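Local structure of cytochrome c-552/4 domain-containing protein (Ignicoccus hospitalis KIN4/I, 4QO5) at residues E50-P55 with T63-I68; K432-T437 with E471-Y476; E466-E471 with I505-T510. The protein is a membrane-associated octaheme cytochrome c of unproven physiological role that binds eight hemes and calcium and probably carries electrons or acts as a multiheme redox enzyme. All blocks are in the same frame, centred on the assembly; numbering follows the deposited sequence.

Contact 1. Residues E50-P55 with T63-I68; sequences EAWQKP and TPLDEI. With HEC (heme c), chain D.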
loop_
_atom_site.group_PDB
_atom_site.type_symbol
_atom_site.label_atom_id
_atom_site.label_comp_id
_atom_site.label_asym_id
_atom_site.label_seq_id
_atom_site.Cartn_x
_atom_site.Cartn_y
_atom_site.Cartn_z
ATOM N N GLU A 50 8.840 -9.093 -41.627
ATOM C CA GLU A 50 8.502 -7.671 -41.524
ATOM C C GLU A 50 9.310 -6.960 -40.447
ATOM O O GLU A 50 9.760 -5.828 -40.646
ATOM C CB GLU A 50 6.997 -7.491 -41.259
ATOM C CG GLU A 50 6.157 -7.825 -42.492
ATOM C CD GLU A 50 4.667 -7.992 -42.206
ATOM O OE1 GLU A 50 3.917 -8.127 -43.199
ATOM O OE2 GLU A 50 4.252 -8.000 -41.017
ATOM N N ALA A 51 9.484 -7.609 -39.298
ATOM C CA ALA A 51 10.258 -7.001 -38.218
ATOM C C ALA A 51 11.701 -6.779 -38.657
ATOM O O ALA A 51 12.307 -5.758 -38.329
ATOM C CB ALA A 51 10.211 -7.851 -36.979
ATOM N N TRP A 52 12.248 -7.728 -39.410
ATOM C CA TRP A 52 13.621 -7.576 -39.897
ATOM C C TRP A 52 13.832 -6.435 -40.905
ATOM O O TRP A 52 14.970 -6.040 -41.164
ATOM C CB TRP A 52 14.207 -8.910 -40.407
ATOM C CG TRP A 52 14.891 -9.641 -39.289
ATOM C CD1 TRP A 52 14.417 -10.715 -38.594
ATOM C CD2 TRP A 52 16.148 -9.300 -38.700
ATOM N NE1 TRP A 52 15.313 -11.076 -37.618
ATOM C CE2 TRP A 52 16.382 -10.216 -37.659
ATOM C CE3 TRP A 52 17.097 -8.302 -38.950
ATOM C CZ2 TRP A 52 17.529 -10.171 -36.873
ATOM C CZ3 TRP A 52 18.239 -8.257 -38.168
ATOM C CH2 TRP A 52 18.446 -9.188 -37.143
ATOM N N GLN A 53 12.747 -5.887 -41.451
ATOM C CA GLN A 53 12.856 -4.744 -42.359
ATOM C C GLN A 53 13.067 -3.426 -41.609
ATOM O O GLN A 53 13.493 -2.440 -42.205
ATOM C CB GLN A 53 11.604 -4.615 -43.225
ATOM C CG GLN A 53 11.391 -5.767 -44.189
ATOM C CD GLN A 53 10.003 -5.751 -44.801
ATOM O OE1 GLN A 53 9.369 -4.695 -44.902
ATOM N NE2 GLN A 53 9.516 -6.924 -45.199
ATOM N N LYS A 54 12.759 -3.418 -40.315
ATOM C CA LYS A 54 12.830 -2.200 -39.504
ATOM C C LYS A 54 14.279 -1.865 -39.148
ATOM O O LYS A 54 15.124 -2.759 -39.099
ATOM C CB LYS A 54 12.000 -2.377 -38.230
ATOM C CG LYS A 54 10.516 -2.578 -38.495
ATOM C CD LYS A 54 9.762 -2.899 -37.217
ATOM C CE LYS A 54 8.290 -3.138 -37.507
ATOM N NZ LYS A 54 7.464 -3.301 -36.269
ATOM N N PRO A 55 14.566 -0.577 -38.889
ATOM C CA PRO A 55 15.932 -0.174 -38.515
ATOM C C PRO A 55 16.334 -0.812 -37.185
ATOM O O PRO A 55 15.456 -1.116 -36.373
ATOM C CB PRO A 55 15.820 1.344 -38.341
ATOM C CG PRO A 55 14.552 1.741 -39.043
ATOM C CD PRO A 55 13.636 0.567 -38.949
ATOM N N THR A 63 16.913 -12.936 -33.508
ATOM C CA THR A 63 17.443 -14.079 -34.244
ATOM C C THR A 63 17.487 -13.723 -35.726
ATOM O O THR A 63 16.477 -13.314 -36.282
ATOM C CB THR A 63 16.582 -15.332 -34.056
ATOM O OG1 THR A 63 16.434 -15.621 -32.660
ATOM C CG2 THR A 63 17.235 -16.533 -34.754
ATOM N N PRO A 64 18.657 -13.877 -36.376
ATOM C CA PRO A 64 18.749 -13.511 -37.795
ATOM C C PRO A 64 17.675 -14.196 -38.629
ATOM O O PRO A 64 17.355 -15.348 -38.356
ATOM C CB PRO A 64 20.136 -14.021 -38.198
ATOM C CG PRO A 64 20.922 -13.976 -36.931
ATOM C CD PRO A 64 19.952 -14.336 -35.840
ATOM N N LEU A 65 17.134 -13.497 -39.624
ATOM C CA LEU A 65 16.006 -14.026 -40.377
ATOM C C LEU A 65 16.322 -15.379 -40.991
ATOM O O LEU A 65 15.479 -16.278 -40.960
ATOM C CB LEU A 65 15.538 -13.053 -41.462
ATOM C CG LEU A 65 14.240 -13.425 -42.190
ATOM C CD1 LEU A 65 13.023 -13.548 -41.254
ATOM C CD2 LEU A 65 13.965 -12.395 -43.276
ATOM N N ASP A 66 17.533 -15.537 -41.530
ATOM C CA ASP A 66 17.881 -16.801 -42.174
ATOM C C ASP A 66 18.086 -17.962 -41.190
ATOM O O ASP A 66 18.274 -19.106 -41.605
ATOM C CB ASP A 66 19.089 -16.648 -43.124
ATOM C CG ASP A 66 20.359 -16.192 -42.416
ATOM O OD1 ASP A 66 20.359 -16.060 -41.177
ATOM O OD2 ASP A 66 21.379 -15.979 -43.109
ATOM N N GLU A 67 18.046 -17.667 -39.896
ATOM C CA GLU A 67 18.140 -18.699 -38.868
ATOM C C GLU A 67 16.796 -18.967 -38.192
ATOM O O GLU A 67 16.704 -19.800 -37.293
ATOM C CB GLU A 67 19.188 -18.321 -37.828
ATOM C CG GLU A 67 20.591 -18.194 -38.440
ATOM C CD GLU A 67 21.678 -18.039 -37.393
ATOM O OE1 GLU A 67 21.728 -18.873 -36.461
ATOM O OE2 GLU A 67 22.482 -17.087 -37.503
ATOM N N ILE A 68 15.769 -18.228 -38.599
ATOM C CA ILE A 68 14.401 -18.499 -38.147
ATOM C C ILE A 68 13.831 -19.490 -39.153
ATOM O O ILE A 68 13.998 -19.301 -40.353
ATOM C CB ILE A 68 13.549 -17.215 -38.148
ATOM C CG1 ILE A 68 14.091 -16.211 -37.129
ATOM C CG2 ILE A 68 12.066 -17.507 -37.861
ATOM C CD1 ILE A 68 13.291 -14.894 -37.073
HETATM FE FE HEC D . 8.165 -12.213 -29.770
HETATM C CHA HEC D . 7.754 -8.890 -30.475
HETATM C CHB HEC D . 8.374 -11.468 -26.429
HETATM C CHC HEC D . 8.176 -15.496 -29.099
HETATM C CHD HEC D . 8.415 -12.952 -33.111
HETATM N NA HEC D . 8.053 -10.507 -28.661
HETATM C C1A HEC D . 7.877 -9.230 -29.152
HETATM C C2A HEC D . 7.795 -8.313 -28.037
HETATM C C3A HEC D . 7.974 -9.042 -26.920
HETATM C C4A HEC D . 8.141 -10.427 -27.293
HETATM C CMA HEC D . 7.995 -8.535 -25.462
HETATM C CAA HEC D . 7.599 -6.770 -28.161
HETATM C CBA HEC D . 6.120 -6.467 -27.891
HETATM C CGA HEC D . 5.877 -4.978 -27.796
HETATM O O1A HEC D . 6.691 -4.157 -28.295
HETATM O O2A HEC D . 4.831 -4.609 -27.208
HETATM N NB HEC D . 8.319 -13.195 -28.128
HETATM C C1B HEC D . 8.296 -12.770 -26.820
HETATM C C2B HEC D . 8.174 -13.890 -25.949
HETATM C C3B HEC D . 8.057 -14.983 -26.741
HETATM C C4B HEC D . 8.159 -14.577 -28.091
HETATM C CMB HEC D . 8.119 -13.731 -24.415
HETATM C CAB HEC D . 7.800 -16.471 -26.516
HETATM C CBB HEC D . 6.809 -16.714 -25.320
HETATM N NC HEC D . 8.338 -13.909 -30.870
HETATM C C1C HEC D . 8.273 -15.192 -30.424
HETATM C C2C HEC D . 8.585 -16.102 -31.518
HETATM C C3C HEC D . 8.322 -15.374 -32.631
HETATM C C4C HEC D . 8.373 -13.988 -32.235
HETATM C CMC HEC D . 8.255 -17.608 -31.333
HETATM C CAC HEC D . 8.315 -15.707 -34.157
HETATM C CBC HEC D . 7.883 -17.127 -34.590
HETATM N ND HEC D . 8.099 -11.137 -31.485
HETATM C C1D HEC D . 8.196 -11.642 -32.769
HETATM C C2D HEC D . 8.022 -10.596 -33.728
HETATM C C3D HEC D . 7.828 -9.326 -32.926
HETATM C C4D HEC D . 7.907 -9.738 -31.539
HETATM C CMD HEC D . 8.040 -10.706 -35.268
HETATM C CAD HEC D . 7.610 -7.927 -33.533
HETATM C CBD HEC D . 8.988 -7.263 -33.575
HETATM C CGD HEC D . 8.959 -5.931 -34.283
HETATM O O1D HEC D . 10.050 -5.288 -34.425
HETATM O O2D HEC D . 7.851 -5.519 -34.704
#
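Trp-52 donates its indole N-H to a backbone carbonyl of the 63-68 loop. The bond runs from Trp-52 NE1 to Thr-63 O at 2.9 Å and is bent, with an N-H...O angle of 134°. The oxygen lies 21° out of the indole plane. This is the one hydrogen bond between the two segments.

The packing contacts also lie on this indole. Leu-65 CB sits over a face of the five-membered ring as a CH-pi contact, 4.2 Å from the ring centroid. Leu-65 N stands over the same face, 3.6 Å from Trp-52 NE1. The leucine and the indole run past one another, pointing opposite ways. Pro-64 CA approaches the benzo ring at Trp-52 CZ2 (3.7 Å). Ile-68 CD1 adds a looser touch near the ring plane.

The heme is met by one polar and one packing contact. Lys-54, extended beyond CG, donates a hydrogen bond from NZ to propionate oxygen O2D of the heme, 2.7 Å. Ala-51 CB packs on the carboxyl carbon of that propionate. Glu-60 N and Ile-226 N are also hydrogen-bonded to this heme.

The contact sets helix 48-51 and the type I turn Ala-51 to Lys-54 against the loop before helix 70-73. Thr-63 joins that loop to the axial-ligand side of the heme pocket: it pairs by backbone with Cys-113, next to iron ligand His-114, and OG1 bonds Ala-111 O, between helices 107-110 and 115-122.

Contact 2. Residues K432-T437 with E471-Y476; sequences KATLKT and ESWLFY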
loop_
_atom_site.group_PDB
_atom_site.type_symbol
_atom_site.label_atom_id
_atom_site.label_comp_id
_atom_site.label_asym_id
_atom_site.label_seq_id
_atom_site.Cartn_x
_atom_site.Cartn_y
_atom_site.Cartn_z
ATOM N N LYS A 432 26.973 -1.778 9.511
ATOM C CA LYS A 432 27.429 -1.758 10.907
ATOM C C LYS A 432 26.289 -2.140 11.858
ATOM O O LYS A 432 26.511 -2.803 12.872
ATOM C CB LYS A 432 27.994 -0.379 11.297
ATOM C CG LYS A 432 29.355 -0.049 10.684
ATOM C CD LYS A 432 30.451 -0.914 11.288
ATOM C CE LYS A 432 31.841 -0.426 10.880
ATOM N NZ LYS A 432 31.978 -0.315 9.401
ATOM N N ALA A 433 25.075 -1.700 11.547
ATOM C CA ALA A 433 23.918 -2.054 12.376
ATOM C C ALA A 433 23.680 -3.566 12.329
ATOM O O ALA A 433 23.354 -4.186 13.340
ATOM C CB ALA A 433 22.663 -1.299 11.925
ATOM N N THR A 434 23.870 -4.150 11.150
ATOM C CA THR A 434 23.731 -5.590 10.953
ATOM C C THR A 434 24.810 -6.360 11.722
ATOM O O THR A 434 24.555 -7.431 12.270
ATOM C CB THR A 434 23.760 -5.929 9.460
ATOM O OG1 THR A 434 22.635 -5.309 8.828
ATOM C CG2 THR A 434 23.692 -7.447 9.221
ATOM N N LEU A 435 26.013 -5.805 11.791
ATOM C CA LEU A 435 27.063 -6.442 12.578
ATOM C C LEU A 435 26.678 -6.427 14.054
ATOM O O LEU A 435 26.956 -7.376 14.797
ATOM C CB LEU A 435 28.417 -5.744 12.360
ATOM C CG LEU A 435 29.582 -6.229 13.225
ATOM C CD1 LEU A 435 29.832 -7.725 13.029
ATOM C CD2 LEU A 435 30.853 -5.423 12.903
ATOM N N LYS A 436 26.041 -5.340 14.483
ATOM C CA LYS A 436 25.625 -5.206 15.875
ATOM C C LYS A 436 24.573 -6.256 16.247
ATOM O O LYS A 436 24.680 -6.904 17.288
ATOM C CB LYS A 436 25.088 -3.797 16.149
ATOM C CG LYS A 436 24.812 -3.522 17.630
ATOM C CD LYS A 436 24.350 -2.092 17.848
ATOM C CE LYS A 436 24.068 -1.816 19.315
ATOM N NZ LYS A 436 25.309 -1.653 20.112
ATOM N N THR A 437 23.554 -6.425 15.410
ATOM C CA THR A 437 22.528 -7.421 15.712
ATOM C C THR A 437 23.102 -8.830 15.632
ATOM O O THR A 437 22.660 -9.730 16.352
ATOM C CB THR A 437 21.289 -7.303 14.796
ATOM O OG1 THR A 437 21.673 -7.503 13.431
ATOM C CG2 THR A 437 20.641 -5.933 14.943
ATOM N N GLU A 471 15.353 -10.073 10.462
ATOM C CA GLU A 471 14.668 -8.864 10.021
ATOM C C GLU A 471 15.595 -7.651 9.968
ATOM O O GLU A 471 15.420 -6.774 9.129
ATOM C CB GLU A 471 13.450 -8.576 10.901
ATOM C CG GLU A 471 12.456 -9.712 10.833
ATOM C CD GLU A 471 11.217 -9.491 11.670
ATOM O OE1 GLU A 471 11.039 -8.381 12.217
ATOM O OE2 GLU A 471 10.418 -10.446 11.776
ATOM N N SER A 472 16.586 -7.620 10.853
ATOM C CA SER A 472 17.503 -6.488 10.904
ATOM C C SER A 472 18.181 -6.292 9.548
ATOM O O SER A 472 18.317 -5.160 9.080
ATOM C CB SER A 472 18.529 -6.654 12.033
ATOM O OG SER A 472 19.514 -7.632 11.727
ATOM N N TRP A 473 18.572 -7.391 8.897
ATOM C CA TRP A 473 19.100 -7.280 7.541
ATOM C C TRP A 473 18.054 -7.458 6.443
ATOM O O TRP A 473 17.933 -6.597 5.563
ATOM C CB TRP A 473 20.331 -8.176 7.296
ATOM C CG TRP A 473 20.269 -9.569 7.850
ATOM C CD1 TRP A 473 20.593 -9.967 9.118
ATOM C CD2 TRP A 473 19.916 -10.766 7.133
ATOM N NE1 TRP A 473 20.434 -11.332 9.240
ATOM C CE2 TRP A 473 20.024 -11.843 8.038
ATOM C CE3 TRP A 473 19.507 -11.025 5.822
ATOM C CZ2 TRP A 473 19.739 -13.162 7.673
ATOM C CZ3 TRP A 473 19.217 -12.343 5.458
ATOM C CH2 TRP A 473 19.337 -13.390 6.384
ATOM N N LEU A 474 17.293 -8.557 6.495
ATOM C CA LEU A 474 16.337 -8.879 5.440
ATOM C C LEU A 474 15.242 -7.834 5.230
ATOM O O LEU A 474 14.768 -7.638 4.103
ATOM C CB LEU A 474 15.689 -10.252 5.704
ATOM C CG LEU A 474 14.752 -10.810 4.644
ATOM C CD1 LEU A 474 15.528 -11.133 3.378
ATOM C CD2 LEU A 474 14.041 -12.058 5.174
ATOM N N PHE A 475 14.807 -7.189 6.301
ATOM C CA PHE A 475 13.764 -6.171 6.163
ATOM C C PHE A 475 14.341 -4.757 6.260
ATOM O O PHE A 475 14.212 -3.959 5.338
ATOM C CB PHE A 475 12.670 -6.307 7.237
ATOM C CG PHE A 475 11.852 -7.576 7.155
ATOM C CD1 PHE A 475 12.024 -8.483 6.129
ATOM C CD2 PHE A 475 10.893 -7.836 8.131
ATOM C CE1 PHE A 475 11.256 -9.640 6.070
ATOM C CE2 PHE A 475 10.125 -8.985 8.079
ATOM C CZ PHE A 475 10.312 -9.886 7.046
ATOM N N TYR A 476 14.964 -4.452 7.385
ATOM C CA TYR A 476 15.219 -3.043 7.731
ATOM C C TYR A 476 16.437 -2.466 7.004
ATOM O O TYR A 476 16.341 -1.400 6.389
ATOM C CB TYR A 476 15.312 -2.867 9.253
ATOM C CG TYR A 476 14.110 -3.477 9.955
ATOM C CD1 TYR A 476 12.834 -3.352 9.414
ATOM C CD2 TYR A 476 14.256 -4.202 11.130
ATOM C CE1 TYR A 476 11.734 -3.923 10.031
ATOM C CE2 TYR A 476 13.149 -4.786 11.752
ATOM C CZ TYR A 476 11.901 -4.636 11.203
ATOM O OH TYR A 476 10.807 -5.204 11.831
#
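Ser-472 and Thr-437 bring their hydroxyls together where helix 464-485 runs against helix 413-447. The short axes approach to 9.4 Å and are roughly antiparallel, at 145°.

Glu-471 opens the second segment and serves the subunit interface: its OE2 forms a salt bridge with Lys-503 of the third subunit. Its carbonyl oxygen accepts from both Phe-475 N and Tyr-476 N, which marks a wider pi-type turn.

Ser-472 points toward helix 413-447. Ser-472 OG and Thr-437 OG1 lie 2.8 Å apart. Thr-437 OG1 is also 3.1 Å from Thr-434 O, one turn back in its own helix. The proton of Thr-437 could serve either acceptor. Ser-472 OG is hydrogen-bonded to Trp-469 O in its own helix. Thr-437 OG1 lies between its backbone N and carbonyl carbon (chi1 61°), which places it near Thr-434 O. Its methyl CG2 packs on Ser-472 CB at 3.7 Å.

Trp-473 follows with an apolar contact. Thr-434 CG2 touches Trp-473 CB at 3.9 Å and CD1 at 4.0 Å, and the side chains cross at about a right angle. With CG2 anti to the backbone N (OG1 chi1 -63°), Thr-434 turns its methyl to Trp-473 and its hydroxyl to Thr-430 O and Ser-477 OG. The Trp-473 ring also packs edge-to-face on Trp-469. The Trp-473 side chain comes within about 7 Å of a bound heme, so this helix pair backs onto the heme-binding part.

The contact is buried in the C-terminal helical part of the chain. Helix 498-520 covers one flank, with Ile-505 on Thr-437 and Asp-504 on Ser-472. From a loop, Tyr-321 packs on Thr-434 and Ile-320 on Trp-473.

Contact 3. Residues E466-E471 with I505-T510; sequences EKLWVE and IEHMKT. With CA (calcium ion), chain J.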
loop_
_atom_site.group_PDB
_atom_site.type_symbol
_atom_site.label_atom_id
_atom_site.label_comp_id
_atom_site.label_asym_id
_atom_site.label_seq_id
_atom_site.Cartn_x
_atom_site.Cartn_y
_atom_site.Cartn_z
ATOM N N GLU A 466 16.147 -15.145 16.830
ATOM C CA GLU A 466 16.875 -15.358 15.583
ATOM C C GLU A 466 16.131 -14.687 14.424
ATOM O O GLU A 466 16.737 -14.121 13.517
ATOM C CB GLU A 466 17.079 -16.863 15.337
ATOM C CG GLU A 466 18.019 -17.499 16.368
ATOM C CD GLU A 466 17.894 -19.012 16.491
ATOM O OE1 GLU A 466 16.935 -19.599 15.944
ATOM O OE2 GLU A 466 18.762 -19.611 17.161
ATOM N N LYS A 467 14.804 -14.712 14.474
ATOM C CA LYS A 467 14.020 -14.052 13.436
ATOM C C LYS A 467 14.126 -12.526 13.541
ATOM O O LYS A 467 14.046 -11.820 12.533
ATOM C CB LYS A 467 12.562 -14.528 13.481
ATOM C CG LYS A 467 12.402 -16.006 13.026
ATOM C CD LYS A 467 11.008 -16.512 13.367
ATOM C CE LYS A 467 10.939 -18.033 13.414
ATOM N NZ LYS A 467 11.267 -18.638 12.099
ATOM N N LEU A 468 14.303 -12.020 14.755
ATOM C CA LEU A 468 14.547 -10.591 14.938
ATOM C C LEU A 468 15.861 -10.211 14.265
ATOM O O LEU A 468 15.958 -9.184 13.602
ATOM C CB LEU A 468 14.581 -10.230 16.423
ATOM C CG LEU A 468 13.246 -10.367 17.162
ATOM C CD1 LEU A 468 13.411 -9.935 18.615
ATOM C CD2 LEU A 468 12.174 -9.532 16.477
ATOM N N TRP A 469 16.874 -11.057 14.422
ATOM C CA TRP A 469 18.144 -10.821 13.757
ATOM C C TRP A 469 17.965 -10.829 12.234
ATOM O O TRP A 469 18.444 -9.931 11.547
ATOM C CB TRP A 469 19.157 -11.859 14.205
ATOM C CG TRP A 469 20.380 -11.965 13.329
ATOM C CD1 TRP A 469 21.398 -11.037 13.200
ATOM C CD2 TRP A 469 20.725 -13.064 12.484
ATOM N NE1 TRP A 469 22.342 -11.511 12.310
ATOM C CE2 TRP A 469 21.953 -12.749 11.862
ATOM C CE3 TRP A 469 20.111 -14.294 12.189
ATOM C CZ2 TRP A 469 22.587 -13.622 10.966
ATOM C CZ3 TRP A 469 20.739 -15.156 11.303
ATOM C CH2 TRP A 469 21.969 -14.813 10.703
ATOM N N VAL A 470 17.261 -11.833 11.715
ATOM C CA VAL A 470 16.970 -11.897 10.281
ATOM C C VAL A 470 16.361 -10.593 9.758
ATOM O O VAL A 470 16.826 -10.047 8.754
ATOM C CB VAL A 470 16.064 -13.110 9.911
ATOM C CG1 VAL A 470 15.601 -13.009 8.460
ATOM C CG2 VAL A 470 16.810 -14.423 10.134
ATOM N N GLU A 471 15.353 -10.073 10.462
ATOM C CA GLU A 471 14.668 -8.864 10.021
ATOM C C GLU A 471 15.595 -7.651 9.968
ATOM O O GLU A 471 15.420 -6.774 9.129
ATOM C CB GLU A 471 13.450 -8.576 10.901
ATOM C CG GLU A 471 12.456 -9.712 10.833
ATOM C CD GLU A 471 11.217 -9.491 11.670
ATOM O OE1 GLU A 471 11.039 -8.381 12.217
ATOM O OE2 GLU A 471 10.418 -10.446 11.776
ATOM N N ILE A 505 17.272 -3.574 17.288
ATOM C CA ILE A 505 18.457 -3.682 18.133
ATOM C C ILE A 505 18.078 -3.666 19.606
ATOM O O ILE A 505 18.503 -4.522 20.385
ATOM C CB ILE A 505 19.468 -2.552 17.836
ATOM C CG1 ILE A 505 20.079 -2.754 16.438
ATOM C CG2 ILE A 505 20.562 -2.520 18.897
ATOM C CD1 ILE A 505 20.903 -1.564 15.939
ATOM N N GLU A 506 17.250 -2.701 19.985
ATOM C CA GLU A 506 16.817 -2.594 21.369
ATOM C C GLU A 506 15.884 -3.729 21.771
ATOM O O GLU A 506 15.897 -4.172 22.910
ATOM C CB GLU A 506 16.161 -1.240 21.618
ATOM C CG GLU A 506 17.131 -0.089 21.466
ATOM C CD GLU A 506 18.326 -0.207 22.397
ATOM O OE1 GLU A 506 18.160 -0.728 23.526
ATOM O OE2 GLU A 506 19.434 0.224 22.006
ATOM N N HIS A 507 15.084 -4.207 20.831
ATOM C CA HIS A 507 14.211 -5.345 21.115
ATOM C C HIS A 507 15.053 -6.570 21.474
ATOM O O HIS A 507 14.808 -7.226 22.495
ATOM C CB HIS A 507 13.219 -5.560 19.969
ATOM C CG HIS A 507 12.197 -6.627 20.222
ATOM N ND1 HIS A 507 11.666 -6.856 21.477
ATOM C CD2 HIS A 507 11.426 -7.330 19.363
ATOM C CE1 HIS A 507 10.725 -7.779 21.388
ATOM N NE2 HIS A 507 10.545 -8.072 20.120
ATOM N N MET A 508 16.088 -6.838 20.682
ATOM C CA MET A 508 17.010 -7.919 21.020
ATOM C C MET A 508 17.688 -7.719 22.376
ATOM O O MET A 508 17.801 -8.662 23.164
ATOM C CB MET A 508 18.050 -8.110 19.914
ATOM C CG MET A 508 17.432 -8.415 18.555
ATOM S SD MET A 508 18.716 -8.722 17.326
ATOM C CE MET A 508 19.412 -10.265 17.924
ATOM N N LYS A 509 18.114 -6.490 22.663
ATOM C CA LYS A 509 18.759 -6.203 23.940
ATOM C C LYS A 509 17.820 -6.424 25.127
ATOM O O LYS A 509 18.233 -6.937 26.169
ATOM C CB LYS A 509 19.333 -4.782 23.947
ATOM C CG LYS A 509 20.597 -4.661 23.115
ATOM C CD LYS A 509 20.947 -3.214 22.794
ATOM C CE LYS A 509 21.261 -2.419 24.032
ATOM N NZ LYS A 509 21.816 -1.079 23.659
ATOM N N THR A 510 16.559 -6.041 24.968
ATOM C CA THR A 510 15.572 -6.242 26.023
ATOM C C THR A 510 15.341 -7.732 26.318
ATOM O O THR A 510 15.313 -8.148 27.485
ATOM C CB THR A 510 14.246 -5.525 25.689
ATOM O OG1 THR A 510 14.447 -4.106 25.785
ATOM C CG2 THR A 510 13.163 -5.935 26.659
HETATM CA CA CA J . 17.840 -21.769 16.830
HETATM O O HOH W 1 17.354 -24.074 17.146
#
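Segments 466-471 and 505-510 pack nearly antiparallel, with short axes 10.0 Å apart and a crossing angle of -164°. They belong to helices 464-485 and 498-520, which form a helical hairpin near the C terminus.

Leu-468 and Met-508 carry the contact, with His-507 beside them. Both methyls of Leu-468 meet the imidazole of His-507. Leu-468 CD1 lies 3.4 Å from His-507 CD2, and Leu-468 CD2 lies 3.7 Å from that same atom. The two side chains cross at about a right angle. CG of His-507 is anti to its backbone N (chi1 -175°), which sends the ring across to Leu-468. The imidazole is held from further sides: His-507 NE2 bonds Tyr-464 OH of the same chain, and Tyr-464 of the second subunit stacks on the ring.

Met-508 CG packs on Leu-468 CB at 4.0 Å. A bend at chi3 (67°) carries its CE to Trp-469 CB at 4.1 Å. The indole of Trp-469 leads away toward helix 413-447, where NE1 bonds Thr-438 OG1.

Glu-466 points away from helix 498-520 and serves the calcium site. Asp-462, Glu-463 and the carbonyls of His-451 and Thr-459 complete the site with one water. The carboxylate of Glu-466 grips the calcium ion with both oxygens, OE1 at 2.5 Å and OE2 at 2.4 Å.

How the contacts relate
From the N terminus, contact 1 comes first. It closes a short loop of seven residues between its segments, beside a heme propionate. Contacts 2 and 3 come much later, on the opposite side of the chain's centre, with contact 2 about 50 Å from contact 1 between centres. Each closes a span of 33 residues. Contact 2 brings helix 464-485 back on helix 413-447, and contact 3 brings helix 498-520 back on helix 464-485. Their segments alternate along the chain, so the two cross. They share Glu-471, and their centres lie about 9 Å apart. Thr-437 packs on Trp-469 and Ile-505, so the three helices form one cluster. Both contacts also touch the third subunit.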